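Local coordinates for protein AlkD2 (Streptococcus mutans, PDB 6M9M) that binds inosine-5'-monophosphate and belongs to the HEAT-like repeat family of DNA glycosylases, although its own function is not established, at residues A[2-6]-A[41-46]; A[56-60]-A[90-94]; A[120-124]-A[156-161]; A[146-151]-A[168-172]. One frame throughout, in Å; residues are numbered along the deposited sequence.

Contact 1: residues A[2-6]-A[41-46]; sequences MKQYV and KLAFLA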
# COMPACT_ATOMS: atom_id res chain seq x y z
N MET A 2 -17.47 13.86 -18.90
CA MET A 2 -16.69 13.30 -17.81
C MET A 2 -17.53 13.23 -16.54
O MET A 2 -17.51 12.22 -15.83
CB MET A 2 -15.43 14.14 -17.60
CG MET A 2 -14.29 13.33 -17.05
SD MET A 2 -12.77 14.24 -16.71
CE MET A 2 -11.98 14.29 -18.31
N LYS A 3 -18.30 14.28 -16.26
CA LYS A 3 -19.24 14.25 -15.14
C LYS A 3 -20.28 13.15 -15.32
O LYS A 3 -20.65 12.46 -14.36
CB LYS A 3 -19.95 15.60 -15.01
CG LYS A 3 -19.15 16.67 -14.29
CD LYS A 3 -20.00 17.92 -14.09
CE LYS A 3 -19.18 19.07 -13.51
NZ LYS A 3 -19.98 20.33 -13.37
N GLN A 4 -20.80 12.99 -16.54
CA GLN A 4 -21.75 11.92 -16.80
C GLN A 4 -21.12 10.56 -16.54
O GLN A 4 -21.77 9.66 -16.00
CB GLN A 4 -22.25 12.01 -18.25
CG GLN A 4 -23.15 13.20 -18.52
CD GLN A 4 -23.40 13.42 -20.00
OE1 GLN A 4 -22.91 12.68 -20.84
NE2 GLN A 4 -24.16 14.46 -20.32
N TYR A 5 -19.85 10.40 -16.91
CA TYR A 5 -19.22 9.11 -16.72
C TYR A 5 -19.05 8.81 -15.23
O TYR A 5 -19.30 7.68 -14.79
CB TYR A 5 -17.89 9.04 -17.45
CG TYR A 5 -17.31 7.65 -17.44
CD1 TYR A 5 -17.97 6.60 -18.06
CD2 TYR A 5 -16.12 7.38 -16.79
CE1 TYR A 5 -17.46 5.33 -18.04
CE2 TYR A 5 -15.59 6.11 -16.77
CZ TYR A 5 -16.27 5.09 -17.39
OH TYR A 5 -15.74 3.82 -17.37
N VAL A 6 -18.64 9.81 -14.44
CA VAL A 6 -18.56 9.61 -12.99
C VAL A 6 -19.92 9.23 -12.43
O VAL A 6 -20.02 8.37 -11.55
CB VAL A 6 -17.96 10.84 -12.29
CG1 VAL A 6 -18.06 10.72 -10.78
CG2 VAL A 6 -16.50 11.01 -12.69
N LYS A 41 -7.35 13.76 -15.35
CA LYS A 41 -8.48 14.62 -15.01
C LYS A 41 -9.65 13.78 -14.51
O LYS A 41 -10.31 14.12 -13.52
CB LYS A 41 -8.90 15.42 -16.25
CG LYS A 41 -7.80 16.32 -16.80
CD LYS A 41 -8.23 17.03 -18.09
CE LYS A 41 -7.08 17.80 -18.68
NZ LYS A 41 -7.48 18.56 -19.89
N LEU A 42 -9.91 12.64 -15.17
CA LEU A 42 -10.97 11.75 -14.72
C LEU A 42 -10.70 11.21 -13.32
O LEU A 42 -11.61 11.13 -12.50
CB LEU A 42 -11.12 10.61 -15.73
CG LEU A 42 -12.12 9.52 -15.32
CD1 LEU A 42 -13.52 10.09 -15.09
CD2 LEU A 42 -12.14 8.42 -16.37
N ALA A 43 -9.45 10.81 -13.04
CA ALA A 43 -9.13 10.27 -11.73
C ALA A 43 -9.39 11.30 -10.63
O ALA A 43 -9.95 10.97 -9.58
CB ALA A 43 -7.68 9.80 -11.71
N PHE A 44 -8.95 12.54 -10.82
CA PHE A 44 -9.19 13.56 -9.80
C PHE A 44 -10.68 13.81 -9.61
O PHE A 44 -11.14 14.00 -8.48
CB PHE A 44 -8.45 14.85 -10.12
CG PHE A 44 -6.96 14.77 -9.90
CD1 PHE A 44 -6.44 14.47 -8.66
CD2 PHE A 44 -6.08 15.02 -10.93
CE1 PHE A 44 -5.08 14.40 -8.46
CE2 PHE A 44 -4.71 14.96 -10.73
CZ PHE A 44 -4.22 14.66 -9.48
N LEU A 45 -11.44 13.83 -10.71
CA LEU A 45 -12.88 14.06 -10.57
C LEU A 45 -13.54 12.89 -9.86
O LEU A 45 -14.38 13.09 -8.97
CB LEU A 45 -13.52 14.30 -11.93
CG LEU A 45 -14.98 14.76 -11.87
CD1 LEU A 45 -15.13 16.11 -11.17
CD2 LEU A 45 -15.55 14.80 -13.28
N ALA A 46 -13.17 11.67 -10.21
CA ALA A 46 -13.76 10.50 -9.56
C ALA A 46 -13.40 10.45 -8.08
O ALA A 46 -14.21 10.02 -7.25
CB ALA A 46 -13.33 9.22 -10.27
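M2 and V6 of the first helix meet L42 and L45 of helix 36-47. M2 reaches across to the backbone of the other helix. Its CG is anti to the backbone N (chi1 -151°), and the chain runs straight on to SD before it turns at chi3 (-83°). That turn lays the thioether along this backbone. SD stops 3.6 Å from L42 N, which is packing and not a hydrogen bond. The terminal CE then sits against K41 CB at 3.9 Å, at about a right angle to the lysine chain. The K41 chain leads away from the contact.

L42 CD1 fits between M2 CG and V6 CG2, each 3.9 Å away, and meets the edge of the Y5 ring near its plane, 4.1 Å from Y5 CD2. L42 CD2 lies beside the same ring. V6 uses one branch, CG2, which also meets L45 CD2 at 4.0 Å. The same L45 methyl lies near the backbone N of K3 and so covers the first turn of helix 2-13.

The two short helical segments run at 51° to each other, with axes 10.1 Å apart. Y5 OH is satisfied elsewhere, by a hydrogen bond to D30. Y57 of helix 52-65 packs on both Y5 and L42, so a third helix lines this side.

No hydrogen bond or salt bridge crosses between the segments. The seam is only partly buried, with K3 and K41 at its solvent side. Methyl, methylene and thioether packing holds it, so cohesion should depend on fit more than on directed polar bonds.

Contact 2: residues A[56-60]-A[90-94]; sequences MYAVF and VLAKA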
# COMPACT_ATOMS: atom_id res chain seq x y z
N MET A 56 -12.41 4.27 -4.82
CA MET A 56 -11.55 3.10 -5.03
C MET A 56 -11.09 3.01 -6.48
O MET A 56 -9.90 2.85 -6.75
CB MET A 56 -12.29 1.83 -4.63
CG MET A 56 -12.52 1.64 -3.13
SD MET A 56 -13.64 0.29 -2.72
CE MET A 56 -12.85 -1.08 -3.55
N TYR A 57 -12.04 3.11 -7.42
CA TYR A 57 -11.72 3.17 -8.85
C TYR A 57 -10.68 4.24 -9.14
O TYR A 57 -9.70 4.01 -9.85
CB TYR A 57 -13.03 3.41 -9.61
CG TYR A 57 -12.89 3.90 -11.02
CD1 TYR A 57 -12.81 5.25 -11.29
CD2 TYR A 57 -12.82 3.01 -12.09
CE1 TYR A 57 -12.69 5.72 -12.58
CE2 TYR A 57 -12.70 3.48 -13.39
CZ TYR A 57 -12.62 4.84 -13.62
OH TYR A 57 -12.49 5.35 -14.89
N ALA A 58 -10.88 5.44 -8.58
CA ALA A 58 -9.96 6.55 -8.82
C ALA A 58 -8.56 6.25 -8.32
O ALA A 58 -7.57 6.64 -8.95
CB ALA A 58 -10.49 7.81 -8.15
N VAL A 59 -8.46 5.60 -7.16
CA VAL A 59 -7.14 5.28 -6.59
C VAL A 59 -6.44 4.21 -7.41
O VAL A 59 -5.22 4.26 -7.58
CB VAL A 59 -7.25 4.97 -5.09
CG1 VAL A 59 -5.90 4.59 -4.52
CG2 VAL A 59 -7.83 6.18 -4.35
N PHE A 60 -7.19 3.23 -7.95
CA PHE A 60 -6.56 2.33 -8.92
C PHE A 60 -6.00 3.12 -10.10
O PHE A 60 -4.89 2.84 -10.57
CB PHE A 60 -7.53 1.23 -9.39
CG PHE A 60 -7.73 0.10 -8.40
CD1 PHE A 60 -6.67 -0.71 -8.03
CD2 PHE A 60 -8.98 -0.16 -7.87
CE1 PHE A 60 -6.86 -1.75 -7.13
CE2 PHE A 60 -9.17 -1.21 -6.98
CZ PHE A 60 -8.11 -2.01 -6.61
N VAL A 90 -7.08 0.05 -1.15
CA VAL A 90 -6.72 0.31 -2.54
C VAL A 90 -5.47 1.18 -2.62
O VAL A 90 -4.64 0.98 -3.51
CB VAL A 90 -7.90 0.89 -3.33
CG1 VAL A 90 -7.48 1.18 -4.77
CG2 VAL A 90 -9.04 -0.11 -3.33
N LEU A 91 -5.30 2.14 -1.69
CA LEU A 91 -4.07 2.94 -1.68
C LEU A 91 -2.83 2.05 -1.58
O LEU A 91 -1.83 2.30 -2.26
CB LEU A 91 -4.09 3.98 -0.55
CG LEU A 91 -2.84 4.83 -0.39
CD1 LEU A 91 -2.54 5.64 -1.65
CD2 LEU A 91 -2.96 5.74 0.82
N ALA A 92 -2.86 1.03 -0.71
CA ALA A 92 -1.74 0.11 -0.60
C ALA A 92 -1.47 -0.58 -1.94
O ALA A 92 -0.30 -0.75 -2.33
CB ALA A 92 -2.03 -0.91 0.50
N LYS A 93 -2.53 -1.02 -2.63
CA LYS A 93 -2.37 -1.67 -3.93
C LYS A 93 -1.82 -0.70 -4.97
O LYS A 93 -0.99 -1.09 -5.81
CB LYS A 93 -3.71 -2.22 -4.40
CG LYS A 93 -4.24 -3.33 -3.51
CD LYS A 93 -5.63 -3.80 -3.88
CE LYS A 93 -6.22 -4.69 -2.79
NZ LYS A 93 -5.46 -5.95 -2.65
N ALA A 94 -2.29 0.55 -4.94
CA ALA A 94 -1.79 1.53 -5.90
C ALA A 94 -0.33 1.87 -5.64
O ALA A 94 0.42 2.12 -6.59
CB ALA A 94 -2.65 2.79 -5.83
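F60 has chi1 at -77°, which sets CG anti to its own carbonyl carbon and carries the ring across to V90. CG1 of V90, anti to its backbone N, points at the ring. The two side chains cross at about a right angle. V90 CG1 stands 3.5 Å from the centroid of the F60 ring, only 4° off the ring normal. This is a CH-pi contact centred on the face.

The other V90 methyl, CG2, meets M56 CG at 3.9 Å. V59 fills the next place along: its CG1 is 3.8 Å from V90 CG1 and also lies against the backbone of L91. A94 brings the helices close, with its CB 3.4 Å from V59 O. The aliphatic part of K93 runs beside F60, its CD 4.0 Å from F60 CE1, while its charged end makes a cation-pi contact with F20.

M75 and V79 of helix 69-79 cover the side with L91 and A94. M56 lies near R86, a residue of the inosinic acid pocket. The segment axes are 9.0 Å apart and nearly parallel, at 12°. Helices 52-65 and 85-102 are not consecutive, since 69-79 comes between them; their near-parallel course fits the layered helices of a HEAT-like repeat fold.

Contact 3: residues A[120-124]-A[156-161]; sequences LHTRR and DVSEYV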
# COMPACT_ATOMS: atom_id res chain seq x y z
N LEU A 120 0.14 8.15 9.32
CA LEU A 120 0.18 6.72 9.57
C LEU A 120 -0.39 5.92 8.40
O LEU A 120 0.03 4.79 8.17
CB LEU A 120 -0.56 6.41 10.88
CG LEU A 120 -2.09 6.60 10.90
CD1 LEU A 120 -2.83 5.35 10.43
CD2 LEU A 120 -2.56 7.01 12.27
N HIS A 121 -1.34 6.49 7.65
CA HIS A 121 -1.90 5.77 6.51
C HIS A 121 -0.90 5.66 5.37
O HIS A 121 -0.93 4.68 4.62
CB HIS A 121 -3.18 6.43 6.03
CG HIS A 121 -4.28 6.40 7.04
ND1 HIS A 121 -4.56 7.46 7.87
CD2 HIS A 121 -5.16 5.42 7.38
CE1 HIS A 121 -5.56 7.14 8.67
NE2 HIS A 121 -5.94 5.91 8.39
N THR A 122 -0.03 6.65 5.21
CA THR A 122 1.04 6.55 4.22
C THR A 122 2.01 5.44 4.59
O THR A 122 2.39 4.62 3.75
CB THR A 122 1.77 7.90 4.13
OG1 THR A 122 0.83 8.95 3.86
CG2 THR A 122 2.84 7.88 3.04
N ARG A 123 2.41 5.39 5.86
CA ARG A 123 3.34 4.37 6.31
C ARG A 123 2.73 2.98 6.15
O ARG A 123 3.40 2.05 5.67
CB ARG A 123 3.72 4.61 7.77
CG ARG A 123 4.37 5.97 8.02
CD ARG A 123 5.08 6.08 9.35
NE ARG A 123 4.24 5.89 10.53
CZ ARG A 123 3.47 6.83 11.07
NH1 ARG A 123 3.36 8.03 10.49
NH2 ARG A 123 2.80 6.56 12.16
N ARG A 124 1.46 2.83 6.52
CA ARG A 124 0.80 1.52 6.42
C ARG A 124 0.61 1.12 4.97
O ARG A 124 0.71 -0.06 4.64
CB ARG A 124 -0.53 1.54 7.18
CG ARG A 124 -1.17 0.17 7.40
CD ARG A 124 -2.12 -0.22 6.27
NE ARG A 124 -2.88 -1.42 6.62
CZ ARG A 124 -3.75 -2.02 5.82
NH1 ARG A 124 -3.98 -1.53 4.61
NH2 ARG A 124 -4.39 -3.10 6.23
N ASP A 156 6.37 1.96 15.88
CA ASP A 156 5.44 2.93 15.33
C ASP A 156 4.35 3.29 16.34
O ASP A 156 3.83 2.43 17.06
CB ASP A 156 4.80 2.41 14.05
CG ASP A 156 4.27 3.52 13.18
OD1 ASP A 156 3.14 4.00 13.41
OD2 ASP A 156 5.01 3.92 12.25
N VAL A 157 3.98 4.57 16.36
CA VAL A 157 2.94 5.02 17.28
C VAL A 157 1.56 4.46 16.94
O VAL A 157 0.69 4.41 17.81
CB VAL A 157 2.88 6.57 17.34
CG1 VAL A 157 4.22 7.15 17.78
CG2 VAL A 157 2.45 7.16 16.01
N SER A 158 1.33 4.02 15.71
CA SER A 158 0.01 3.62 15.24
C SER A 158 -0.17 2.11 15.31
O SER A 158 0.62 1.36 14.74
CB SER A 158 -0.17 4.07 13.79
OG SER A 158 -1.22 3.38 13.16
N GLU A 159 -1.24 1.66 15.97
CA GLU A 159 -1.52 0.23 16.02
C GLU A 159 -1.80 -0.34 14.63
O GLU A 159 -1.43 -1.47 14.32
CB GLU A 159 -2.69 -0.08 16.96
CG GLU A 159 -2.89 -1.58 17.14
CD GLU A 159 -3.88 -1.91 18.23
OE1 GLU A 159 -4.81 -1.11 18.46
OE2 GLU A 159 -3.72 -2.97 18.86
N TYR A 160 -2.48 0.44 13.79
CA TYR A 160 -2.76 0.04 12.41
C TYR A 160 -1.47 -0.26 11.67
O TYR A 160 -1.35 -1.27 10.99
CB TYR A 160 -3.54 1.19 11.77
CG TYR A 160 -4.03 1.03 10.33
CD1 TYR A 160 -4.97 0.07 10.00
CD2 TYR A 160 -3.66 1.94 9.35
CE1 TYR A 160 -5.48 -0.02 8.70
CE2 TYR A 160 -4.16 1.86 8.07
CZ TYR A 160 -5.06 0.88 7.74
OH TYR A 160 -5.56 0.85 6.45
N VAL A 161 -0.49 0.63 11.80
CA VAL A 161 0.82 0.39 11.22
C VAL A 161 1.46 -0.86 11.83
O VAL A 161 1.98 -1.72 11.11
CB VAL A 161 1.73 1.62 11.37
CG1 VAL A 161 3.14 1.31 10.86
CG2 VAL A 161 1.16 2.82 10.60
O HOH W 1 -2.86 -2.73 9.24
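R123 and D156 form a two-pronged salt bridge where helix 120-129 of the HEAT-like repeat fold meets the start of helix 159-175. The arginine grips side-on. NE donates to D156 OD2 at 2.7 Å through the syn lone pair, with a bent N-H...O angle of 146°. NH2 donates to D156 OD1 at 2.9 Å in a nearly straight bond of 175°. Guanidinium and carboxylate are nearly coplanar. The remaining nitrogen, R123 NH1, donates to the backbone O of S117.

D156 OD1 has a second donor. It takes the backbone N of S158 at 2.9 Å on its anti lone pair, which closes an Asx turn. S158 is in turn the N-cap of the next helix: its OG accepts from V161 N at 3.2 Å. One carboxylate thus ties the arginine to the turn that starts the helix. Its two bonds from R123 probably stabilise the negative charge.

The R124 guanidinium is nearly parallel to the Y160 ring, the planes 7° apart, but displaced toward its hydroxyl end. NE lies over the face near the rim, 3.4 Å from Y160 CZ. A bend at chi2 swings the chain over the ring, and R124 CG makes a CH-pi contact with the same face. The charge of R124 is met by E89 in a salt bridge from NH2. L120 CD1 touches both Y160 CD2 and S158 OG. Y160 also lies near W85 of the inosinic acid pocket. A water spans the two segments, accepting from R124 NE at 2.9 Å and donating to Y160 O at 2.7 Å.

Contact 4: residues A[146-151]-A[168-172]; sequences AIRRIA and ALRDI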
# COMPACT_ATOMS: atom_id res chain seq x y z
N ALA A 146 14.31 -5.96 2.89
CA ALA A 146 12.93 -5.87 3.33
C ALA A 146 12.85 -5.92 4.85
O ALA A 146 12.19 -5.09 5.47
CB ALA A 146 12.11 -7.00 2.72
N ILE A 147 13.52 -6.90 5.46
CA ILE A 147 13.43 -7.07 6.91
C ILE A 147 13.84 -5.79 7.63
O ILE A 147 13.18 -5.34 8.57
CB ILE A 147 14.26 -8.29 7.35
CG1 ILE A 147 13.64 -9.58 6.81
CG2 ILE A 147 14.38 -8.34 8.87
CD1 ILE A 147 14.54 -10.80 6.95
N ARG A 148 14.96 -5.19 7.21
CA ARG A 148 15.46 -4.00 7.90
C ARG A 148 14.47 -2.86 7.81
O ARG A 148 14.21 -2.14 8.79
CB ARG A 148 16.82 -3.57 7.34
CG ARG A 148 17.39 -2.32 8.00
CD ARG A 148 18.65 -1.81 7.33
NE ARG A 148 18.37 -1.00 6.14
CZ ARG A 148 18.60 -1.38 4.89
NH1 ARG A 148 19.13 -2.57 4.62
NH2 ARG A 148 18.32 -0.55 3.89
N ARG A 149 13.89 -2.66 6.62
CA ARG A 149 12.98 -1.54 6.42
C ARG A 149 11.70 -1.71 7.23
O ARG A 149 11.20 -0.74 7.81
CB ARG A 149 12.63 -1.42 4.93
CG ARG A 149 13.72 -0.76 4.13
CD ARG A 149 13.36 -0.69 2.63
NE ARG A 149 14.25 0.24 1.96
CZ ARG A 149 15.46 -0.07 1.53
NH1 ARG A 149 15.90 -1.32 1.61
NH2 ARG A 149 16.22 0.88 0.99
N ILE A 150 11.17 -2.93 7.28
CA ILE A 150 9.95 -3.19 8.02
C ILE A 150 10.21 -3.07 9.51
O ILE A 150 9.45 -2.43 10.26
CB ILE A 150 9.40 -4.58 7.66
CG1 ILE A 150 8.99 -4.65 6.19
CG2 ILE A 150 8.21 -4.92 8.55
CD1 ILE A 150 8.94 -6.08 5.65
N ALA A 151 11.31 -3.68 9.98
CA ALA A 151 11.60 -3.71 11.41
C ALA A 151 11.87 -2.32 11.97
O ALA A 151 11.67 -2.09 13.17
CB ALA A 151 12.79 -4.64 11.68
N ALA A 168 3.90 -8.36 8.22
CA ALA A 168 4.85 -8.37 7.11
C ALA A 168 6.10 -9.16 7.46
O ALA A 168 6.65 -9.89 6.61
CB ALA A 168 5.18 -6.95 6.68
N LEU A 169 6.57 -9.05 8.70
CA LEU A 169 7.70 -9.87 9.14
C LEU A 169 7.28 -11.33 9.28
O LEU A 169 8.07 -12.23 8.97
CB LEU A 169 8.25 -9.34 10.46
CG LEU A 169 8.95 -7.98 10.41
CD1 LEU A 169 9.21 -7.46 11.82
CD2 LEU A 169 10.25 -8.03 9.63
N ARG A 170 6.06 -11.58 9.76
CA ARG A 170 5.53 -12.94 9.85
C ARG A 170 5.52 -13.61 8.48
O ARG A 170 5.92 -14.78 8.35
CB ARG A 170 4.13 -12.89 10.44
CG ARG A 170 3.51 -14.21 10.85
CD ARG A 170 2.07 -13.97 11.27
NE ARG A 170 1.30 -15.10 11.77
CZ ARG A 170 1.02 -15.32 13.06
NH1 ARG A 170 0.25 -16.34 13.38
NH2 ARG A 170 1.54 -14.56 14.01
N ASP A 171 5.09 -12.88 7.44
CA ASP A 171 5.13 -13.43 6.08
C ASP A 171 6.54 -13.92 5.75
O ASP A 171 6.75 -15.03 5.24
CB ASP A 171 4.85 -12.35 5.02
CG ASP A 171 3.46 -11.71 5.07
OD1 ASP A 171 2.46 -12.33 5.47
OD2 ASP A 171 3.39 -10.56 4.56
N ILE A 172 7.53 -13.04 5.97
CA ILE A 172 8.91 -13.31 5.57
C ILE A 172 9.47 -14.48 6.35
O ILE A 172 10.26 -15.27 5.81
CB ILE A 172 9.75 -12.02 5.72
CG1 ILE A 172 9.23 -10.94 4.78
CG2 ILE A 172 11.22 -12.29 5.46
CD1 ILE A 172 9.82 -9.57 5.06
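I150 and I172 meet tip to tip, with their CD1 methyls 3.6 Å apart. I150 carries much of the contact. With chi1 at -64°, CG1 sits anti to the carbonyl carbon and turns toward the other helix, and the extended chi2 carries CD1 on. CG2 is left to the flank. There I150 CG2 packs 3.7 Å from L169 CG, and the two side chains slide past each other in opposite directions. A168 adds its CB, 4.0 Å from I150 CD1.

I172 also reaches I147. Its CG2 branch touches I147 CG1 at 3.9 Å, while its CD1 comes within 4.2 Å of A146 CB. L169 uses CD2 against I147 as well, at the CG2 branch. All seven touching residues are buried, and no hydrogen bond crosses between the segments.

The segments run antiparallel at 158°, with axes 10.3 Å apart. They belong to helices 143-151 and 159-175, which follow each other in the chain and pair as a helical hairpin within the HEAT-like repeat fold.

Further out, helix 177-185 closes over the same core, with L179 on I147 and V180 on I172. W133 and F139 cover A146 from the loop region. Beyond the contact, R149 of the first segment forms a salt bridge with D112, and D171 of the second with R131.

In the fold
The four contacts follow the chain of stacked helices from the N-terminal end. Contacts 1 and 2 have centres about 15 Å apart and touch, with A46 against A58 and L42 against Y57. Their helices 36-47 and 52-65 are consecutive. Contacts 2 and 3 have centres about 18 Å apart and do not touch. Contacts 3 and 4 share helix 159-175, and their segments alternate along the chain; the centres are about 15 Å apart. Contacts 1 and 4 have centres about 38 Å apart, on opposite sides of the chain's centre. Contacts 2 and 3 lie nearest the bound inosinic acid, so the ligand sits by the middle of the helical stack.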